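Local atomic coordinates of amidase (Bacillus anthracis, PDB entry 5EWQ), a protein that probably hydrolyses carboxylic acid amides to the acid and ammonia as a member of the amidase signature family. Residues 192-197 / 471-476; 197-202 / 476-481; 228-233 / 466-471; 235-240 / 506-511; 268-273 / 500-505. All coordinates share one frame; numbering follows the deposited sequence.

Contact 1. Residues 192-197 / 471-476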
# COMPACT_ATOMS: atom_id res chain seq x y z
N ASN A 192 -8.57 -8.70 -8.89
CA ASN A 192 -7.73 -9.51 -8.03
C ASN A 192 -7.09 -10.65 -8.83
O ASN A 192 -7.80 -11.48 -9.39
CB ASN A 192 -8.54 -10.07 -6.86
CG ASN A 192 -7.67 -10.66 -5.76
OD1 ASN A 192 -6.70 -11.36 -6.02
ND2 ASN A 192 -8.04 -10.38 -4.51
N PRO A 193 -5.75 -10.68 -8.87
CA PRO A 193 -4.98 -11.65 -9.66
C PRO A 193 -5.24 -13.11 -9.26
O PRO A 193 -4.91 -14.01 -10.03
CB PRO A 193 -3.53 -11.26 -9.37
CG PRO A 193 -3.58 -10.48 -8.10
CD PRO A 193 -4.87 -9.75 -8.15
N TYR A 194 -5.81 -13.33 -8.08
CA TYR A 194 -6.10 -14.68 -7.62
C TYR A 194 -7.49 -15.14 -8.04
O TYR A 194 -7.86 -16.29 -7.82
CB TYR A 194 -5.96 -14.77 -6.10
CG TYR A 194 -4.52 -14.76 -5.63
CD1 TYR A 194 -3.80 -15.94 -5.53
CD2 TYR A 194 -3.89 -13.57 -5.29
CE1 TYR A 194 -2.49 -15.94 -5.10
CE2 TYR A 194 -2.58 -13.56 -4.86
CZ TYR A 194 -1.88 -14.75 -4.76
OH TYR A 194 -0.57 -14.74 -4.34
N GLY A 195 -8.24 -14.24 -8.66
CA GLY A 195 -9.58 -14.56 -9.13
C GLY A 195 -10.38 -13.31 -9.45
O GLY A 195 -11.15 -12.84 -8.62
N PRO A 196 -10.21 -12.78 -10.68
CA PRO A 196 -10.91 -11.58 -11.15
C PRO A 196 -12.43 -11.70 -11.00
O PRO A 196 -12.96 -12.80 -11.19
CB PRO A 196 -10.51 -11.50 -12.62
CG PRO A 196 -9.20 -12.20 -12.69
CD PRO A 196 -9.29 -13.32 -11.69
N ILE A 197 -13.09 -10.60 -10.66
CA ILE A 197 -14.53 -10.55 -10.42
C ILE A 197 -14.96 -11.42 -9.24
O ILE A 197 -15.70 -10.96 -8.36
CB ILE A 197 -15.33 -10.98 -11.68
CG1 ILE A 197 -14.94 -10.11 -12.88
CG2 ILE A 197 -16.83 -10.88 -11.41
CD1 ILE A 197 -15.22 -8.64 -12.68
N ALA A 471 -1.44 -15.32 5.16
CA ALA A 471 -1.75 -16.39 6.10
C ALA A 471 -2.29 -17.64 5.40
O ALA A 471 -2.50 -18.67 6.03
CB ALA A 471 -2.75 -15.90 7.14
N GLY A 472 -2.51 -17.54 4.09
CA GLY A 472 -2.97 -18.68 3.32
C GLY A 472 -4.19 -18.40 2.47
O GLY A 472 -4.45 -17.25 2.09
N TYR A 473 -4.94 -19.45 2.16
CA TYR A 473 -6.11 -19.34 1.30
C TYR A 473 -7.24 -20.24 1.82
O TYR A 473 -6.99 -21.38 2.22
CB TYR A 473 -5.76 -19.72 -0.14
CG TYR A 473 -4.50 -19.06 -0.65
CD1 TYR A 473 -4.54 -17.81 -1.25
CD2 TYR A 473 -3.26 -19.68 -0.53
CE1 TYR A 473 -3.39 -17.20 -1.72
CE2 TYR A 473 -2.11 -19.08 -0.99
CZ TYR A 473 -2.18 -17.84 -1.59
OH TYR A 473 -1.03 -17.24 -2.05
N ASP A 474 -8.46 -19.72 1.81
CA ASP A 474 -9.61 -20.47 2.32
C ASP A 474 -9.99 -21.61 1.37
O ASP A 474 -9.28 -21.90 0.41
CB ASP A 474 -10.80 -19.54 2.55
CG ASP A 474 -11.30 -18.90 1.27
OD1 ASP A 474 -10.57 -18.93 0.26
OD2 ASP A 474 -12.43 -18.37 1.28
N ASN A 475 -11.13 -22.24 1.65
CA ASN A 475 -11.58 -23.38 0.86
C ASN A 475 -11.94 -23.01 -0.58
O ASN A 475 -11.96 -23.87 -1.46
CB ASN A 475 -12.78 -24.06 1.54
CG ASN A 475 -12.44 -24.58 2.92
OD1 ASN A 475 -11.29 -24.92 3.21
ND2 ASN A 475 -13.45 -24.67 3.78
N ASN A 476 -12.24 -21.74 -0.81
CA ASN A 476 -12.58 -21.26 -2.14
C ASN A 476 -11.38 -20.70 -2.89
O ASN A 476 -11.46 -20.39 -4.07
CB ASN A 476 -13.69 -20.21 -2.06
CG ASN A 476 -15.04 -20.81 -1.71
OD1 ASN A 476 -15.36 -21.92 -2.13
ND2 ASN A 476 -15.83 -20.07 -0.94
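The end of strand 466-473 meets the type I beta turn 192-195 through one aromatic pair, Tyr-473 and Tyr-194. The backbones stay well apart, with 10.1 Å between Tyr-194 CA and Tyr-473 CA, so the two long side chains span the gap. They cross at about a right angle. The rings form neither a stack nor an edge-to-face pair: their centroids lie 5.5 Å apart and their planes are inclined by 41°. Contact runs along one flank of each ring, where Tyr-194 CE1 lies 3.7 Å from Tyr-473 CE1 and 3.6 Å from Tyr-473 OH. In both tyrosines CG stands anti to the carbonyl carbon, and the side chains leave their backbones in the direction of the other segment. The turn that presents Tyr-194 is closed by a backbone bond from Gly-195 N to Asn-192 O of 2.9 Å. It is reinforced by an Asx turn, in which Asn-192 OD1 accepts from Tyr-194 N at 3.0 Å, with an N-H...O angle of 165°. On the strand side, Ala-471 and Gly-472 both face Val-480, a classic beta bulge just ahead of Tyr-473. Tyr-194 OH is hydrogen-bonded to Lys-509 O in the C-terminal loop, and Tyr-473 OH to both Lys-509 N and Ser-237 OG.

Contact 2. Residues 197-202 / 476-481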
# COMPACT_ATOMS: atom_id res chain seq x y z
N ILE A 197 -13.09 -10.60 -10.66
CA ILE A 197 -14.53 -10.55 -10.42
C ILE A 197 -14.96 -11.42 -9.24
O ILE A 197 -15.70 -10.96 -8.36
CB ILE A 197 -15.33 -10.98 -11.68
CG1 ILE A 197 -14.94 -10.11 -12.88
CG2 ILE A 197 -16.83 -10.88 -11.41
CD1 ILE A 197 -15.22 -8.64 -12.68
N MSE A 198 -14.50 -12.67 -9.21
CA MSE A 198 -14.81 -13.60 -8.14
C MSE A 198 -14.39 -13.06 -6.78
O MSE A 198 -15.17 -13.07 -5.83
CB MSE A 198 -14.14 -14.95 -8.40
CG MSE A 198 -14.66 -16.09 -7.53
SE MSE A 198 -13.53 -17.68 -7.65
CE MSE A 198 -13.21 -17.68 -9.58
N PHE A 199 -13.15 -12.59 -6.69
CA PHE A 199 -12.61 -12.05 -5.45
C PHE A 199 -12.44 -10.54 -5.53
O PHE A 199 -11.89 -10.03 -6.51
CB PHE A 199 -11.27 -12.71 -5.10
CG PHE A 199 -11.34 -14.21 -4.98
CD1 PHE A 199 -12.48 -14.83 -4.49
CD2 PHE A 199 -10.27 -14.99 -5.36
CE1 PHE A 199 -12.54 -16.20 -4.38
CE2 PHE A 199 -10.32 -16.37 -5.25
CZ PHE A 199 -11.46 -16.98 -4.76
N ASP A 200 -12.91 -9.83 -4.51
CA ASP A 200 -12.68 -8.39 -4.43
C ASP A 200 -11.20 -8.11 -4.24
O ASP A 200 -10.44 -8.99 -3.84
CB ASP A 200 -13.49 -7.77 -3.29
CG ASP A 200 -14.77 -7.11 -3.78
OD1 ASP A 200 -14.71 -5.94 -4.20
OD2 ASP A 200 -15.83 -7.76 -3.73
N THR A 201 -10.79 -6.88 -4.54
CA THR A 201 -9.39 -6.49 -4.38
C THR A 201 -9.15 -5.82 -3.05
O THR A 201 -8.00 -5.66 -2.62
CB THR A 201 -8.95 -5.53 -5.50
OG1 THR A 201 -9.75 -4.35 -5.45
CG2 THR A 201 -9.10 -6.19 -6.85
N SER A 202 -10.24 -5.41 -2.40
CA SER A 202 -10.20 -4.54 -1.23
C SER A 202 -9.55 -3.21 -1.59
O SER A 202 -9.18 -2.98 -2.74
CB SER A 202 -9.47 -5.21 -0.06
OG SER A 202 -9.40 -4.34 1.06
N ASN A 476 -12.24 -21.74 -0.81
CA ASN A 476 -12.58 -21.26 -2.14
C ASN A 476 -11.38 -20.70 -2.89
O ASN A 476 -11.46 -20.39 -4.07
CB ASN A 476 -13.69 -20.21 -2.06
CG ASN A 476 -15.04 -20.81 -1.71
OD1 ASN A 476 -15.36 -21.92 -2.13
ND2 ASN A 476 -15.83 -20.07 -0.94
N GLY A 477 -10.26 -20.56 -2.18
CA GLY A 477 -9.04 -20.06 -2.79
C GLY A 477 -8.86 -18.57 -2.60
O GLY A 477 -7.89 -17.99 -3.09
N GLU A 478 -9.80 -17.95 -1.90
CA GLU A 478 -9.71 -16.52 -1.62
C GLU A 478 -8.64 -16.24 -0.57
O GLU A 478 -8.65 -16.83 0.51
CB GLU A 478 -11.06 -15.98 -1.15
CG GLU A 478 -11.09 -14.47 -0.93
CD GLU A 478 -12.49 -13.92 -0.85
OE1 GLU A 478 -13.46 -14.70 -1.02
OE2 GLU A 478 -12.64 -12.70 -0.62
N PRO A 479 -7.70 -15.35 -0.90
CA PRO A 479 -6.56 -15.01 -0.04
C PRO A 479 -6.97 -14.49 1.34
O PRO A 479 -7.86 -13.66 1.46
CB PRO A 479 -5.83 -13.92 -0.83
CG PRO A 479 -6.22 -14.17 -2.25
CD PRO A 479 -7.64 -14.64 -2.19
N VAL A 480 -6.30 -15.00 2.37
CA VAL A 480 -6.51 -14.53 3.74
C VAL A 480 -5.17 -14.19 4.37
O VAL A 480 -4.26 -15.02 4.39
CB VAL A 480 -7.24 -15.59 4.60
CG1 VAL A 480 -7.20 -15.19 6.07
CG2 VAL A 480 -8.67 -15.77 4.12
N GLY A 481 -5.05 -12.97 4.88
CA GLY A 481 -3.80 -12.53 5.48
C GLY A 481 -3.87 -12.38 6.98
O GLY A 481 -4.95 -12.26 7.56
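With CG anti to the carbonyl carbon, Phe-199 directs its ring at the turn preceding strand 479-485, while Glu-478, its CG anti to the backbone N (chi1 -176°), runs extended back across that ring. The two side chains therefore slide past each other in opposite directions. Glu-478 CB lies over one ring face, 3.8 Å from the centroid of the Phe-199 ring and 19° off the normal, which identifies a CH-pi contact. Farther along, Glu-478 OE1 reaches 3.6 Å from Phe-199 CD1, and the carboxylate plane is tilted by only 27° from the ring plane. The other face of the ring is touched by CB of the adjacent selenomethionine, Met-198, again toward the rim. The far end of the ring meets backbone: Phe-199 CZ lies 3.5 Å from Asn-476 O, which sits in the ring plane at its edge, and 3.4 Å from Glu-478 N. Phe-199 CE2 lies 3.6 Å from Gly-477 O. The phenylalanine is thus set against the main chain of the turn as well as the aliphatic part of the glutamate. Beyond the ring, Glu-478 OE2 accepts a hydrogen bond from Gln-235 NE2. Loop 197-202 touches both helix 230-235, through Ser-202 on Ala-231 and Pro-232, and the hairpin of strands 466-473 and 479-485.

Contact 3. Residues 228-233 / 466-471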
# COMPACT_ATOMS: atom_id res chain seq x y z
N SER A 228 -6.43 0.77 4.58
CA SER A 228 -6.25 0.89 3.13
C SER A 228 -4.96 0.24 2.62
O SER A 228 -4.74 0.19 1.42
CB SER A 228 -6.30 2.36 2.71
OG SER A 228 -7.63 2.85 2.72
N ILE A 229 -4.13 -0.25 3.53
CA ILE A 229 -2.90 -0.95 3.13
C ILE A 229 -2.95 -2.43 3.50
O ILE A 229 -2.71 -3.29 2.66
CB ILE A 229 -1.65 -0.31 3.76
CG1 ILE A 229 -1.30 1.00 3.05
CG2 ILE A 229 -0.47 -1.26 3.69
CD1 ILE A 229 -0.08 1.70 3.61
N VAL A 230 -3.28 -2.71 4.75
CA VAL A 230 -3.25 -4.08 5.25
C VAL A 230 -4.40 -4.95 4.71
O VAL A 230 -4.27 -6.17 4.65
CB VAL A 230 -3.29 -4.12 6.80
CG1 VAL A 230 -2.05 -3.45 7.36
CG2 VAL A 230 -4.55 -3.44 7.32
N ALA A 231 -5.50 -4.31 4.33
CA ALA A 231 -6.65 -5.05 3.81
C ALA A 231 -6.45 -5.52 2.35
O ALA A 231 -6.70 -6.68 2.05
CB ALA A 231 -7.92 -4.22 3.94
N PRO A 232 -6.01 -4.62 1.45
CA PRO A 232 -5.75 -5.16 0.11
C PRO A 232 -4.53 -6.07 0.07
O PRO A 232 -4.43 -6.93 -0.80
CB PRO A 232 -5.52 -3.90 -0.74
CG PRO A 232 -5.04 -2.89 0.23
CD PRO A 232 -5.79 -3.16 1.50
N ALA A 233 -3.61 -5.88 1.02
CA ALA A 233 -2.44 -6.74 1.13
C ALA A 233 -2.84 -8.15 1.53
O ALA A 233 -2.28 -9.13 1.06
CB ALA A 233 -1.44 -6.16 2.12
N GLU A 466 1.14 -1.46 11.77
CA GLU A 466 0.44 -2.67 11.36
C GLU A 466 1.22 -3.39 10.27
O GLU A 466 1.73 -2.75 9.34
CB GLU A 466 -0.97 -2.33 10.86
CG GLU A 466 -1.83 -1.56 11.84
CD GLU A 466 -3.02 -0.92 11.17
OE1 GLU A 466 -3.11 -0.99 9.92
OE2 GLU A 466 -3.87 -0.35 11.88
N LEU A 467 1.31 -4.71 10.37
CA LEU A 467 2.04 -5.49 9.38
C LEU A 467 1.22 -6.68 8.88
O LEU A 467 0.90 -7.59 9.65
CB LEU A 467 3.37 -5.98 9.95
CG LEU A 467 4.27 -6.76 8.98
CD1 LEU A 467 4.64 -5.89 7.78
CD2 LEU A 467 5.51 -7.27 9.68
N ALA A 468 0.90 -6.68 7.59
CA ALA A 468 0.12 -7.75 6.98
C ALA A 468 1.02 -8.82 6.37
O ALA A 468 1.92 -8.51 5.60
CB ALA A 468 -0.82 -7.18 5.94
N VAL A 469 0.76 -10.07 6.72
CA VAL A 469 1.53 -11.20 6.20
C VAL A 469 0.58 -12.29 5.70
O VAL A 469 -0.35 -12.67 6.41
CB VAL A 469 2.47 -11.79 7.28
CG1 VAL A 469 3.24 -12.99 6.74
CG2 VAL A 469 3.44 -10.72 7.79
N PRO A 470 0.82 -12.79 4.47
CA PRO A 470 0.00 -13.85 3.87
C PRO A 470 -0.20 -15.06 4.78
O PRO A 470 0.77 -15.73 5.14
CB PRO A 470 0.81 -14.24 2.63
CG PRO A 470 1.53 -13.00 2.26
CD PRO A 470 1.87 -12.31 3.56
N ALA A 471 -1.44 -15.32 5.16
CA ALA A 471 -1.75 -16.39 6.10
C ALA A 471 -2.29 -17.64 5.40
O ALA A 471 -2.50 -18.67 6.03
CB ALA A 471 -2.75 -15.90 7.14
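This is buried helix-on-sheet packing, in which Val-230 and Ala-233 from the first turn of helix 230-235 rest on Ala-468 of strand 466-473. The evidence is the side-chain spacing: Val-230 CB and Ala-468 CB are 4.0 Å apart, and Ala-233 CB lies 4.0 Å from the same Ala-468 CB. The two helix residues, three positions apart, lie on one side of the helix, and a single methyl group touches both. The backbones come close, with Val-230 CA 5.3 Å from Ala-468 CA, a separation suited to the small side chain on the strand. Strand alternation decides which residues take part. Glu-466 and Ala-468 point toward the helix, whereas Leu-467 and Val-469 point to the other side of the large mixed sheet, where helix 491-503 packs. Such a sheet with helices on both faces is the core of the amidase signature fold, and the Ser-Ile sequence ahead of helix 230-235 is consistent with the family's signature region. At the strand's start, Val-230 and Glu-466 cross at about a right angle. Val-230 CG1, anti to the carbonyl carbon (chi1 -63°), lies 3.8 Å from Glu-466 CB and 3.7 Å from Glu-466 OE1. Glu-466 OE1 also lies close to the like-charged Glu-224 OE2.

Contact 4. Residues 235-240 / 506-511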
# COMPACT_ATOMS: atom_id res chain seq x y z
N GLN A 235 -5.92 -9.34 1.08
CA GLN A 235 -6.89 -9.82 0.11
C GLN A 235 -6.21 -10.30 -1.18
O GLN A 235 -6.81 -11.00 -1.99
CB GLN A 235 -7.91 -8.73 -0.20
CG GLN A 235 -9.14 -9.20 -0.97
CD GLN A 235 -9.98 -10.19 -0.18
OE1 GLN A 235 -9.89 -10.27 1.04
NE2 GLN A 235 -10.79 -10.96 -0.89
N GLN A 236 -4.95 -9.91 -1.36
CA GLN A 236 -4.21 -10.29 -2.55
C GLN A 236 -2.90 -11.00 -2.20
O GLN A 236 -1.99 -11.09 -3.02
CB GLN A 236 -3.93 -9.06 -3.42
CG GLN A 236 -5.18 -8.31 -3.82
CD GLN A 236 -4.91 -7.20 -4.81
OE1 GLN A 236 -4.00 -7.29 -5.63
NE2 GLN A 236 -5.70 -6.13 -4.73
N SER A 237 -2.84 -11.51 -0.97
CA SER A 237 -1.73 -12.34 -0.50
C SER A 237 -0.36 -11.70 -0.67
O SER A 237 0.55 -12.30 -1.24
CB SER A 237 -1.76 -13.69 -1.23
OG SER A 237 -0.81 -14.59 -0.68
N VAL A 238 -0.20 -10.48 -0.16
CA VAL A 238 1.10 -9.81 -0.16
C VAL A 238 1.35 -9.13 1.18
O VAL A 238 0.45 -9.03 2.01
CB VAL A 238 1.21 -8.76 -1.30
CG1 VAL A 238 1.27 -9.44 -2.66
CG2 VAL A 238 0.06 -7.78 -1.23
N VAL A 239 2.58 -8.67 1.38
CA VAL A 239 2.96 -8.01 2.63
C VAL A 239 2.70 -6.51 2.56
O VAL A 239 3.05 -5.85 1.59
CB VAL A 239 4.45 -8.26 2.96
CG1 VAL A 239 4.84 -7.53 4.23
CG2 VAL A 239 4.72 -9.75 3.08
N GLY A 240 2.07 -5.98 3.61
CA GLY A 240 1.79 -4.56 3.69
C GLY A 240 2.01 -4.01 5.09
O GLY A 240 1.59 -4.61 6.07
N LYS A 506 5.25 -19.94 5.22
CA LYS A 506 5.31 -19.86 3.76
C LYS A 506 3.95 -20.16 3.12
O LYS A 506 3.80 -21.17 2.42
CB LYS A 506 6.37 -20.82 3.21
CG LYS A 506 7.79 -20.47 3.59
CD LYS A 506 8.78 -21.46 2.99
CE LYS A 506 10.21 -21.09 3.33
NZ LYS A 506 11.18 -22.07 2.77
N ASN A 507 2.98 -19.29 3.36
CA ASN A 507 1.63 -19.50 2.85
C ASN A 507 1.43 -18.93 1.45
O ASN A 507 0.56 -19.39 0.70
CB ASN A 507 0.61 -18.88 3.80
CG ASN A 507 0.68 -19.46 5.19
OD1 ASN A 507 0.19 -20.57 5.44
ND2 ASN A 507 1.27 -18.72 6.12
N ARG A 508 2.23 -17.93 1.09
CA ARG A 508 2.04 -17.22 -0.17
C ARG A 508 2.38 -18.07 -1.38
O ARG A 508 3.49 -18.60 -1.50
CB ARG A 508 2.87 -15.94 -0.20
CG ARG A 508 2.38 -14.92 -1.22
CD ARG A 508 3.42 -13.85 -1.50
NE ARG A 508 4.21 -14.17 -2.68
CZ ARG A 508 3.87 -13.80 -3.92
NH1 ARG A 508 2.77 -13.10 -4.12
NH2 ARG A 508 4.65 -14.12 -4.94
N LYS A 509 1.41 -18.21 -2.28
CA LYS A 509 1.64 -18.87 -3.57
C LYS A 509 1.43 -17.88 -4.70
O LYS A 509 0.48 -17.10 -4.68
CB LYS A 509 0.70 -20.07 -3.74
CG LYS A 509 0.96 -21.22 -2.79
CD LYS A 509 0.04 -22.39 -3.11
CE LYS A 509 0.30 -23.58 -2.19
NZ LYS A 509 -0.58 -24.73 -2.51
N PRO A 510 2.33 -17.89 -5.70
CA PRO A 510 2.20 -17.03 -6.88
C PRO A 510 0.90 -17.28 -7.62
O PRO A 510 0.56 -18.44 -7.88
CB PRO A 510 3.41 -17.42 -7.73
CG PRO A 510 4.40 -17.98 -6.76
CD PRO A 510 3.58 -18.68 -5.72
N PRO A 511 0.17 -16.21 -7.97
CA PRO A 511 -1.14 -16.32 -8.62
C PRO A 511 -1.05 -16.80 -10.06
O PRO A 511 -0.12 -16.42 -10.78
CB PRO A 511 -1.68 -14.89 -8.56
CG PRO A 511 -0.46 -14.04 -8.53
CD PRO A 511 0.55 -14.81 -7.73
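Along 506-511 the approach to Ser-237 is made by Arg-508, and its neighbours in sequence are tied to other parts of the protein. Asn-507 turns its amide away from 235-240: its ND2 bonds to Pro-470 O and its OD1 accepts from Lys-334 NZ. Arg-508 follows, with Ser-237 CA and Arg-508 CA 6.2 Å apart. Its first torsion, with CG anti to the backbone N (chi1 -160°), lays CG and CD beside Ser-237, and the bend at chi3 (96°) turns the guanidinium. Arg-508 CG is 3.2 Å from Ser-237 O and 3.3 Å from Ser-237 OG, while Arg-508 CD lies 3.3 Å from Ser-237 O. The same carbonyl oxygen sits at the edge of the guanidinium, near its plane, 3.7 Å from Arg-508 NH1, though no hydrogen bond joins them. The guanidinium's bond goes instead from NH2 to Asn-47 OD1, and Ser-237 OG pairs with Tyr-473 OH. Farther on, Pro-510 also touches Asn-47. The loop after helix 491-503 packs against the connection between helix 230-235 and strand 239-242, where Val-238 rests on helix 206-213 and Pro-470 of the neighbouring strand touches both Ser-237 and Arg-508.

Contact 5. Residues 268-273 / 500-505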
# COMPACT_ATOMS: atom_id res chain seq x y z
N ARG A 268 5.94 -8.70 -1.69
CA ARG A 268 5.57 -10.10 -1.52
C ARG A 268 6.21 -10.65 -0.25
O ARG A 268 5.67 -11.56 0.39
CB ARG A 268 6.00 -10.93 -2.72
CG ARG A 268 6.02 -10.18 -4.04
CD ARG A 268 6.54 -11.06 -5.16
NE ARG A 268 6.73 -10.32 -6.40
CZ ARG A 268 7.87 -9.71 -6.73
NH1 ARG A 268 7.96 -9.05 -7.88
NH2 ARG A 268 8.91 -9.77 -5.92
N THR A 269 7.36 -10.10 0.10
CA THR A 269 8.15 -10.60 1.22
C THR A 269 8.32 -9.53 2.29
O THR A 269 8.48 -8.34 1.98
CB THR A 269 9.54 -11.08 0.74
OG1 THR A 269 9.38 -11.91 -0.41
CG2 THR A 269 10.25 -11.85 1.84
N VAL A 270 8.29 -9.95 3.55
CA VAL A 270 8.50 -9.05 4.68
C VAL A 270 9.89 -8.40 4.60
O VAL A 270 10.07 -7.24 4.96
CB VAL A 270 8.36 -9.80 6.02
CG1 VAL A 270 8.51 -8.84 7.19
CG2 VAL A 270 7.02 -10.51 6.09
N LYS A 271 10.85 -9.18 4.11
CA LYS A 271 12.21 -8.69 3.89
C LYS A 271 12.24 -7.52 2.92
O LYS A 271 12.79 -6.46 3.23
CB LYS A 271 13.09 -9.83 3.37
CG LYS A 271 14.53 -9.44 3.06
CD LYS A 271 15.39 -9.47 4.31
CE LYS A 271 16.86 -9.67 3.96
NZ LYS A 271 17.70 -9.90 5.17
N ASP A 272 11.64 -7.72 1.75
CA ASP A 272 11.61 -6.70 0.71
C ASP A 272 10.84 -5.46 1.15
O ASP A 272 11.15 -4.34 0.74
CB ASP A 272 11.01 -7.27 -0.57
CG ASP A 272 11.83 -8.41 -1.14
OD1 ASP A 272 13.06 -8.42 -0.94
OD2 ASP A 272 11.24 -9.31 -1.78
N ALA A 273 9.82 -5.66 1.99
CA ALA A 273 9.03 -4.56 2.51
C ALA A 273 9.87 -3.67 3.42
O ALA A 273 9.78 -2.44 3.36
CB ALA A 273 7.82 -5.09 3.27
N ALA A 500 9.61 -13.83 10.94
CA ALA A 500 9.67 -15.14 11.57
C ALA A 500 8.40 -15.94 11.29
O ALA A 500 8.46 -17.15 11.07
CB ALA A 500 9.90 -15.01 13.06
N TYR A 501 7.26 -15.27 11.29
CA TYR A 501 5.99 -15.92 10.98
C TYR A 501 5.91 -16.27 9.50
O TYR A 501 5.32 -17.29 9.13
CB TYR A 501 4.81 -15.03 11.37
CG TYR A 501 3.49 -15.50 10.81
CD1 TYR A 501 2.85 -16.62 11.33
CD2 TYR A 501 2.88 -14.83 9.75
CE1 TYR A 501 1.64 -17.05 10.81
CE2 TYR A 501 1.67 -15.26 9.23
CZ TYR A 501 1.06 -16.37 9.76
OH TYR A 501 -0.14 -16.80 9.25
N GLU A 502 6.50 -15.43 8.67
CA GLU A 502 6.48 -15.64 7.22
C GLU A 502 7.28 -16.87 6.82
O GLU A 502 6.81 -17.70 6.05
CB GLU A 502 7.03 -14.40 6.50
CG GLU A 502 7.08 -14.54 4.99
CD GLU A 502 7.87 -13.43 4.34
OE1 GLU A 502 8.98 -13.12 4.82
OE2 GLU A 502 7.38 -12.87 3.34
N GLN A 503 8.50 -16.98 7.34
CA GLN A 503 9.40 -18.07 6.97
C GLN A 503 8.98 -19.39 7.60
O GLN A 503 9.19 -20.46 7.01
CB GLN A 503 10.83 -17.73 7.37
CG GLN A 503 11.41 -16.52 6.65
CD GLN A 503 11.52 -16.73 5.15
OE1 GLN A 503 11.65 -17.86 4.68
NE2 GLN A 503 11.48 -15.64 4.39
N GLN A 504 8.39 -19.33 8.79
CA GLN A 504 7.96 -20.54 9.49
C GLN A 504 6.53 -20.91 9.12
O GLN A 504 5.80 -21.48 9.93
CB GLN A 504 8.08 -20.35 11.00
N SER A 505 6.14 -20.60 7.89
CA SER A 505 4.80 -20.91 7.40
C SER A 505 4.78 -21.00 5.87
O SER A 505 4.34 -22.01 5.31
CB SER A 505 3.79 -19.87 7.88
OG SER A 505 4.12 -18.58 7.41
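Glu-502, near the C-terminal end of helix 491-503, supplies from another helix the acceptor at the N-terminus of helix 270-280, where the N-cap residue Thr-269 makes no capping bond with its own side chain. Hydrogen bonding comes first. Val-270 N donates to Glu-502 OE2 at 3.1 Å with an N-H...O angle of 157°. The oxygen is met on its syn side, with the donor 33° out of the carboxylate plane. A second, weak bond from Val-270 N to Glu-502 OE1 measures 3.5 Å, which makes the N-H lean on both oxygens unequally. Because the first-turn amides of a helix gather partial positive charge, this position would probably favour the ionised carboxylate. Van der Waals packing forms the second group. Glu-502 has CG anti to the backbone N (chi1 178°) and an extended chain beyond it, and slides past Val-270 in the opposite direction. Val-270 CG2 lies 3.5 Å from Glu-502 CD and 3.9 Å from Glu-502 CB. Thr-269 instead crosses the glutamate at about a right angle. Val-239 and Val-469 of the central sheet touch both Val-270 and Glu-502, which puts the two helix ends side by side on the same sheet face. The methyl Thr-269 CG2 sits almost evenly against the carboxylate, 3.4 Å from Glu-502 OE2 and 3.5 Å from Glu-502 OE1.

All five contacts surround the middle strands of the large mixed sheet, 239-242, 466-473 and 479-485. Contacts 1 and 2 lie side by side, centres about 4 Å apart, at the end where the last two strands are joined; the centre of contact 4 is about 9 Å from that of contact 1. Contacts 3 and 5 pack helices on opposite faces of strand 466-473, centres about 12 Å apart. The first segments follow in the order of numbering from 192 to 273, and their partners lie between 466 and 511, more than 220 residues later. Contact 3 is nested within contacts 1 and 2, contact 5 within contact 4. The C-terminal part is thereby folded back against the segments between 192 and 273.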